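Side-chain contacts in succinoglycan biosynthesis protein (Bacillus cereus ATCC 14579, PDB 3B55), which binds a calcium ion and is probably a hydrolase of the erythromycin esterase-like family, its substrate not established: residues M93-R96 / I97-L101; L137-V140 / F141-K144; E263-T266 / T267-T271. The protein carries 1 engineered substitution. All coordinates share one frame; numbering follows the deposited sequence.

Overall arrangement
From the N terminus, contact 1 comes first, on helix 88-104, which packs on strands 77-82 and 301-306 of the mixed eight-stranded sheet. Contact 2 follows in the loop between helices 116-128 and 144-158, where the Phe141 side chain of a short 3-10 turn comes close to those of the calcium-binding residues His85 and Glu113. Contact 3 spans the last residues of helix 250-268 and the loop that follows, among helices 213-217, 221-240 and 278-298. Each joins neighbouring residues of the chain, so none closes a long loop, and the three run in series without nesting or crossing. Centres of contacts 1 and 2 lie about 19 Å apart; those of contacts 1 and 3, on opposite sides of the chain's centre, about 34 Å.

Contact 1: residues M93-R96 / I97-L101; sequences MKHR and IVKYL
His95 and Lys99 meet one turn apart on the alpha-helix 88-104, their side chains slanting across each other as an i, i+4 pair. The imidazole is carried by a CG anti to the backbone N, and this chi1 of 179° brings the ring alongside the Lys99 chain. Its CD2 and NE2 lie beside Lys99 CG and CE in van der Waals contact, with NE2 4.1 Å from Lys99 CE. The extended lysine chain carries NZ past the ring to a hydrogen bond with Pro58 O. Arg96, bent at chi3, turns its guanidinium to a salt bridge with Asp64, while Lys94 forms one with Glu82; the Lys94 side chain lies about 7 Å from those of the calcium ligands His85 and Glu113. Ile97 and Val98 both touch Leu80 of strand 77-82, and Val98 reaches Trp304 as well. Four successive i+4 backbone bonds keep this spacing, among them Val98 N to Lys94 O at 3.0 Å and Lys99 N to His95 O at 3.0 Å. The beta-branched side chains press on the acceptor carbonyls of this series, with Val98 CG2 3.1 Å from Lys94 O and Ile97 CG1 3.2 Å from Met93 O.

Contact 2: residues L137-V140 / F141-K144; sequences LTPV and FKTK
Lys142 folds back along a 3-10 turn and donates from NZ to Leu137 O at 2.8 Å, in the carbonyl plane. A bend at chi4 (-71°) directs the ammonium to that oxygen, and Ser134 O is a second acceptor for it; Leu137 O in turn has a weak hydrogen bond from Arg118 NH2. The aliphatic chain passes beside Pro139, with CE 4.2 Å from Pro139 CG. Within the turn, Phe141 N bonds to Thr138 O at 2.7 Å and Lys142 N to Pro139 O at 3.1 Å. Lys142 is also the centre of an inverse gamma turn, whose Thr143 N to Phe141 O bond is weak. Thr138 OG1 is satisfied by Glu114, and Thr143, at the N-cap of helix 144-158, has OG1 hydrogen-bonded to Glu145 and weakly to Met146 N. Val140 CG1 covers one face of the Phe141 ring in a CH-pi contact, 3.8 Å from the centroid and almost on the ring normal. The same ring meets His85, a calcium ligand, edge-to-face, so the turn forms part of the wall beside the metal site. Leu137 touches Leu122 of helix 116-128 and Met146 and Leu147 of helix 144-158, so the loop packs on both helices that it connects.

Contact 3: residues E263-T266 / T267-T271; sequences EQFT and TMLAT
Phe265 has CG anti to its backbone N (chi1 176°), whereas Leu269 holds CG anti to its carbonyl carbon (chi1 -74°), and the two side chains converge four residues apart where helix 250-268 runs out. The leucine methyl CD1 rests over one face of the phenyl ring, displaced toward its rim on the CZ and CE2 side. This is a CH-pi contact: CD1 lies 3.8 Å from the centroid of the Phe265 ring, 28° off the ring normal, and approaches CZ of that ring to 3.4 Å. The backbone bond from Leu269 N to Phe265 O, 3.3 Å, spans the same pair of residues. On another side of the helix, Glu263 O receives Thr267 N at 2.9 Å and, weakly, the hydroxyl of the same threonine, with OG1 at 3.1 Å. One carbonyl oxygen thus serves the amide of Thr267 and, less firmly, its side chain. The carboxylate of Glu263 turns instead to Ser235. Beyond the last helical turn, Thr271 OG1 bonds back to Met268 O at 2.9 Å, from above the carbonyl plane, and also pairs with Lys282; this ties the departing chain to the helix end. Phe265 and Leu269 both pack on Met213 of helix 213-217, while Thr266 and Ala270 lie on Val228 of helix 221-240. Helix 278-298 borders a further side, where Thr267 meets Lys282 and Thr271 meets Phe279, so the helix end is bundled among three other helices.

Contact 1: residues M93-R96 / I97-L101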
loop_
_atom_site.group_PDB
_atom_site.type_symbol
_atom_site.label_atom_id
_atom_site.label_comp_id
_atom_site.label_asym_id
_atom_site.label_seq_id
_atom_site.Cartn_x
_atom_site.Cartn_y
_atom_site.Cartn_z
HETATM N N MSE A 93 8.406 -1.690 -12.484
HETATM C CA MSE A 93 9.121 -0.445 -12.232
HETATM C C MSE A 93 9.152 -0.173 -10.725
HETATM O O MSE A 93 10.120 0.385 -10.202
HETATM C CB MSE A 93 8.443 0.724 -12.946
HETATM C CG MSE A 93 9.213 2.021 -12.865
HETATM SE SE MSE A 93 11.004 1.894 -13.631
HETATM C CE MSE A 93 10.578 2.108 -15.482
ATOM N N LYS A 94 8.091 -0.567 -10.028
ATOM C CA LYS A 94 8.032 -0.365 -8.586
ATOM C C LYS A 94 8.985 -1.347 -7.910
ATOM O O LYS A 94 9.545 -1.068 -6.850
ATOM C CB LYS A 94 6.604 -0.570 -8.079
ATOM C CG LYS A 94 5.716 0.650 -8.269
ATOM C CD LYS A 94 4.346 0.433 -7.645
ATOM C CE LYS A 94 4.454 0.131 -6.154
ATOM N NZ LYS A 94 3.104 -0.105 -5.571
ATOM N N HIS A 95 9.160 -2.500 -8.547
ATOM C CA HIS A 95 10.054 -3.532 -8.052
ATOM C C HIS A 95 11.481 -2.968 -8.101
ATOM O O HIS A 95 12.243 -3.081 -7.139
ATOM C CB HIS A 95 9.907 -4.779 -8.939
ATOM C CG HIS A 95 10.795 -5.926 -8.557
ATOM N ND1 HIS A 95 10.655 -7.180 -9.114
ATOM C CD2 HIS A 95 11.859 -6.001 -7.725
ATOM C CE1 HIS A 95 11.598 -7.978 -8.646
ATOM N NE2 HIS A 95 12.342 -7.287 -7.801
ATOM N N ARG A 96 11.826 -2.345 -9.221
ATOM C CA ARG A 96 13.151 -1.765 -9.389
ATOM C C ARG A 96 13.458 -0.703 -8.333
ATOM O O ARG A 96 14.583 -0.612 -7.839
ATOM C CB ARG A 96 13.280 -1.134 -10.770
ATOM C CG ARG A 96 13.064 -2.081 -11.945
ATOM C CD ARG A 96 13.555 -1.410 -13.213
ATOM N NE ARG A 96 14.977 -1.093 -13.085
ATOM C CZ ARG A 96 15.538 0.033 -13.510
ATOM N NH1 ARG A 96 14.799 0.966 -14.101
ATOM N NH2 ARG A 96 16.838 0.231 -13.331
ATOM N N ILE A 97 12.458 0.109 -8.006
ATOM C CA ILE A 97 12.620 1.167 -7.018
ATOM C C ILE A 97 12.850 0.591 -5.625
ATOM O O ILE A 97 13.728 1.054 -4.891
ATOM C CB ILE A 97 11.383 2.096 -7.001
ATOM C CG1 ILE A 97 11.212 2.728 -8.389
ATOM C CG2 ILE A 97 11.542 3.164 -5.934
ATOM C CD1 ILE A 97 9.959 3.538 -8.551
ATOM N N VAL A 98 12.057 -0.408 -5.257
ATOM C CA VAL A 98 12.230 -1.047 -3.961
ATOM C C VAL A 98 13.677 -1.516 -3.884
ATOM O O VAL A 98 14.366 -1.270 -2.896
ATOM C CB VAL A 98 11.294 -2.264 -3.804
ATOM C CG1 VAL A 98 11.578 -2.977 -2.492
ATOM C CG2 VAL A 98 9.845 -1.803 -3.850
ATOM N N LYS A 99 14.121 -2.189 -4.944
ATOM C CA LYS A 99 15.485 -2.698 -5.047
ATOM C C LYS A 99 16.495 -1.596 -4.758
ATOM O O LYS A 99 17.438 -1.787 -3.997
ATOM C CB LYS A 99 15.753 -3.217 -6.455
ATOM C CG LYS A 99 15.565 -4.703 -6.657
ATOM C CD LYS A 99 16.164 -5.087 -7.998
ATOM C CE LYS A 99 16.331 -6.581 -8.138
ATOM N NZ LYS A 99 17.035 -6.913 -9.404
ATOM N N TYR A 100 16.299 -0.446 -5.397
ATOM C CA TYR A 100 17.187 0.693 -5.210
ATOM C C TYR A 100 17.145 1.222 -3.773
ATOM O O TYR A 100 18.186 1.437 -3.153
ATOM C CB TYR A 100 16.802 1.824 -6.158
ATOM C CG TYR A 100 17.662 3.042 -5.966
ATOM C CD1 TYR A 100 18.961 3.081 -6.475
ATOM C CD2 TYR A 100 17.219 4.122 -5.198
ATOM C CE1 TYR A 100 19.801 4.156 -6.219
ATOM C CE2 TYR A 100 18.054 5.202 -4.933
ATOM C CZ TYR A 100 19.343 5.209 -5.444
ATOM O OH TYR A 100 20.189 6.254 -5.160
ATOM N N LEU A 101 15.937 1.446 -3.260
ATOM C CA LEU A 101 15.760 1.950 -1.909
ATOM C C LEU A 101 16.322 0.986 -0.860
ATOM O O LEU A 101 16.880 1.415 0.143
ATOM C CB LEU A 101 14.272 2.233 -1.644
ATOM C CG LEU A 101 13.675 3.425 -2.417
ATOM C CD1 LEU A 101 12.202 3.594 -2.083
ATOM C CD2 LEU A 101 14.417 4.694 -2.066
#

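Contact 2: residues L137-V140 / F141-K144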
loop_
_atom_site.group_PDB
_atom_site.type_symbol
_atom_site.label_atom_id
_atom_site.label_comp_id
_atom_site.label_asym_id
_atom_site.label_seq_id
_atom_site.Cartn_x
_atom_site.Cartn_y
_atom_site.Cartn_z
ATOM N N LEU A 137 -1.644 -14.330 -1.449
ATOM C CA LEU A 137 -1.784 -13.031 -2.085
ATOM C C LEU A 137 -3.250 -12.837 -2.461
ATOM O O LEU A 137 -3.951 -13.796 -2.785
ATOM C CB LEU A 137 -0.946 -12.951 -3.360
ATOM C CG LEU A 137 0.571 -12.790 -3.279
ATOM C CD1 LEU A 137 1.161 -13.028 -4.659
ATOM C CD2 LEU A 137 0.938 -11.397 -2.777
ATOM N N THR A 138 -3.711 -11.594 -2.403
ATOM C CA THR A 138 -5.080 -11.279 -2.782
ATOM C C THR A 138 -5.170 -11.585 -4.278
ATOM O O THR A 138 -4.202 -11.373 -5.018
ATOM C CB THR A 138 -5.381 -9.791 -2.511
ATOM O OG1 THR A 138 -5.348 -9.555 -1.100
ATOM C CG2 THR A 138 -6.742 -9.405 -3.031
ATOM N N PRO A 139 -6.328 -12.092 -4.740
ATOM C CA PRO A 139 -6.555 -12.440 -6.150
ATOM C C PRO A 139 -5.988 -11.477 -7.190
ATOM O O PRO A 139 -5.306 -11.903 -8.115
ATOM C CB PRO A 139 -8.076 -12.567 -6.228
ATOM C CG PRO A 139 -8.400 -13.180 -4.906
ATOM C CD PRO A 139 -7.545 -12.352 -3.945
ATOM N N VAL A 140 -6.265 -10.188 -7.039
ATOM C CA VAL A 140 -5.771 -9.202 -7.989
ATOM C C VAL A 140 -4.244 -9.112 -7.970
ATOM O O VAL A 140 -3.638 -8.651 -8.937
ATOM C CB VAL A 140 -6.381 -7.798 -7.713
ATOM C CG1 VAL A 140 -6.029 -7.328 -6.308
ATOM C CG2 VAL A 140 -5.868 -6.808 -8.729
ATOM N N PHE A 141 -3.624 -9.556 -6.877
ATOM C CA PHE A 141 -2.166 -9.522 -6.774
ATOM C C PHE A 141 -1.521 -10.887 -7.012
ATOM O O PHE A 141 -0.307 -11.032 -6.881
ATOM C CB PHE A 141 -1.732 -8.983 -5.409
ATOM C CG PHE A 141 -2.211 -7.593 -5.131
ATOM C CD1 PHE A 141 -1.949 -6.559 -6.029
ATOM C CD2 PHE A 141 -2.935 -7.314 -3.976
ATOM C CE1 PHE A 141 -2.406 -5.268 -5.781
ATOM C CE2 PHE A 141 -3.396 -6.027 -3.718
ATOM C CZ PHE A 141 -3.132 -5.000 -4.624
ATOM N N LYS A 142 -2.327 -11.892 -7.345
ATOM C CA LYS A 142 -1.767 -13.208 -7.626
ATOM C C LYS A 142 -1.192 -13.102 -9.041
ATOM O O LYS A 142 -1.789 -13.577 -10.004
ATOM C CB LYS A 142 -2.842 -14.295 -7.590
ATOM C CG LYS A 142 -3.395 -14.626 -6.209
ATOM C CD LYS A 142 -4.289 -15.866 -6.292
ATOM C CE LYS A 142 -5.273 -15.970 -5.125
ATOM N NZ LYS A 142 -4.660 -16.317 -3.804
ATOM N N THR A 143 -0.035 -12.465 -9.164
ATOM C CA THR A 143 0.579 -12.282 -10.473
ATOM C C THR A 143 2.052 -12.641 -10.442
ATOM O O THR A 143 2.662 -12.717 -9.382
ATOM C CB THR A 143 0.452 -10.819 -10.959
ATOM O OG1 THR A 143 1.256 -9.964 -10.137
ATOM C CG2 THR A 143 -0.982 -10.358 -10.874
ATOM N N LYS A 144 2.613 -12.846 -11.623
ATOM C CA LYS A 144 4.012 -13.198 -11.774
ATOM C C LYS A 144 4.953 -12.112 -11.253
ATOM O O LYS A 144 5.982 -12.419 -10.644
ATOM C CB LYS A 144 4.295 -13.448 -13.247
ATOM C CG LYS A 144 5.596 -14.157 -13.537
ATOM C CD LYS A 144 5.653 -14.479 -15.012
ATOM C CE LYS A 144 4.384 -15.216 -15.428
ATOM N NZ LYS A 144 4.226 -15.378 -16.895
#

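Contact 3: residues E263-T266 / T267-T271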
loop_
_atom_site.group_PDB
_atom_site.type_symbol
_atom_site.label_atom_id
_atom_site.label_comp_id
_atom_site.label_asym_id
_atom_site.label_seq_id
_atom_site.Cartn_x
_atom_site.Cartn_y
_atom_site.Cartn_z
ATOM N N GLU A 263 -9.073 -5.219 16.572
ATOM C CA GLU A 263 -9.887 -4.052 16.908
ATOM C C GLU A 263 -10.154 -3.228 15.650
ATOM O O GLU A 263 -11.255 -2.700 15.464
ATOM C CB GLU A 263 -9.179 -3.159 17.918
ATOM C CG GLU A 263 -9.074 -3.715 19.329
ATOM C CD GLU A 263 -8.446 -2.712 20.278
ATOM O OE1 GLU A 263 -9.149 -1.771 20.710
ATOM O OE2 GLU A 263 -7.241 -2.855 20.571
ATOM N N GLN A 264 -9.138 -3.111 14.796
ATOM C CA GLN A 264 -9.279 -2.346 13.565
ATOM C C GLN A 264 -10.359 -2.964 12.690
ATOM O O GLN A 264 -11.200 -2.259 12.125
ATOM C CB GLN A 264 -7.959 -2.308 12.794
ATOM C CG GLN A 264 -6.874 -1.435 13.428
ATOM C CD GLN A 264 -5.561 -1.536 12.685
ATOM O OE1 GLN A 264 -5.439 -2.300 11.728
ATOM N NE2 GLN A 264 -4.566 -0.787 13.131
ATOM N N PHE A 265 -10.335 -4.289 12.592
ATOM C CA PHE A 265 -11.312 -4.988 11.784
ATOM C C PHE A 265 -12.723 -4.874 12.360
ATOM O O PHE A 265 -13.654 -4.511 11.647
ATOM C CB PHE A 265 -10.907 -6.461 11.626
ATOM C CG PHE A 265 -11.914 -7.290 10.878
ATOM C CD1 PHE A 265 -12.971 -7.909 11.546
ATOM C CD2 PHE A 265 -11.841 -7.406 9.492
ATOM C CE1 PHE A 265 -13.938 -8.631 10.841
ATOM C CE2 PHE A 265 -12.807 -8.125 8.780
ATOM C CZ PHE A 265 -13.856 -8.736 9.460
ATOM N N THR A 266 -12.886 -5.169 13.645
ATOM C CA THR A 266 -14.207 -5.114 14.264
ATOM C C THR A 266 -14.816 -3.716 14.314
ATOM O O THR A 266 -16.007 -3.542 14.043
ATOM C CB THR A 266 -14.180 -5.691 15.703
ATOM O OG1 THR A 266 -13.262 -4.944 16.507
ATOM C CG2 THR A 266 -13.753 -7.152 15.686
ATOM N N THR A 267 -14.006 -2.722 14.662
ATOM C CA THR A 267 -14.487 -1.346 14.751
ATOM C C THR A 267 -14.911 -0.796 13.389
ATOM O O THR A 267 -15.971 -0.177 13.265
ATOM C CB THR A 267 -13.406 -0.425 15.360
ATOM O OG1 THR A 267 -13.241 -0.736 16.754
ATOM C CG2 THR A 267 -13.806 1.030 15.218
HETATM N N MSE A 268 -14.088 -1.023 12.373
HETATM C CA MSE A 268 -14.400 -0.552 11.032
HETATM C C MSE A 268 -15.728 -1.105 10.517
HETATM O O MSE A 268 -16.495 -0.395 9.870
HETATM C CB MSE A 268 -13.295 -0.953 10.047
HETATM C CG MSE A 268 -13.763 -0.963 8.591
HETATM SE SE MSE A 268 -12.420 -1.446 7.275
HETATM C CE MSE A 268 -12.378 -3.369 7.537
ATOM N N LEU A 269 -15.992 -2.375 10.800
ATOM C CA LEU A 269 -17.212 -3.014 10.330
ATOM C C LEU A 269 -18.403 -2.928 11.270
ATOM O O LEU A 269 -19.460 -3.491 10.988
ATOM C CB LEU A 269 -16.913 -4.468 9.978
ATOM C CG LEU A 269 -16.136 -4.546 8.661
ATOM C CD1 LEU A 269 -15.559 -5.925 8.462
ATOM C CD2 LEU A 269 -17.067 -4.174 7.518
ATOM N N ALA A 270 -18.221 -2.224 12.383
ATOM C CA ALA A 270 -19.282 -2.040 13.363
ATOM C C ALA A 270 -19.833 -0.633 13.182
ATOM O O ALA A 270 -20.597 -0.134 14.007
ATOM C CB ALA A 270 -18.737 -2.198 14.768
ATOM N N THR A 271 -19.429 0.006 12.093
ATOM C CA THR A 271 -19.869 1.353 11.780
ATOM C C THR A 271 -21.382 1.427 11.593
ATOM O O THR A 271 -21.973 0.626 10.869
ATOM C CB THR A 271 -19.189 1.858 10.506
ATOM O OG1 THR A 271 -17.789 2.005 10.757
ATOM C CG2 THR A 271 -19.771 3.201 10.077
#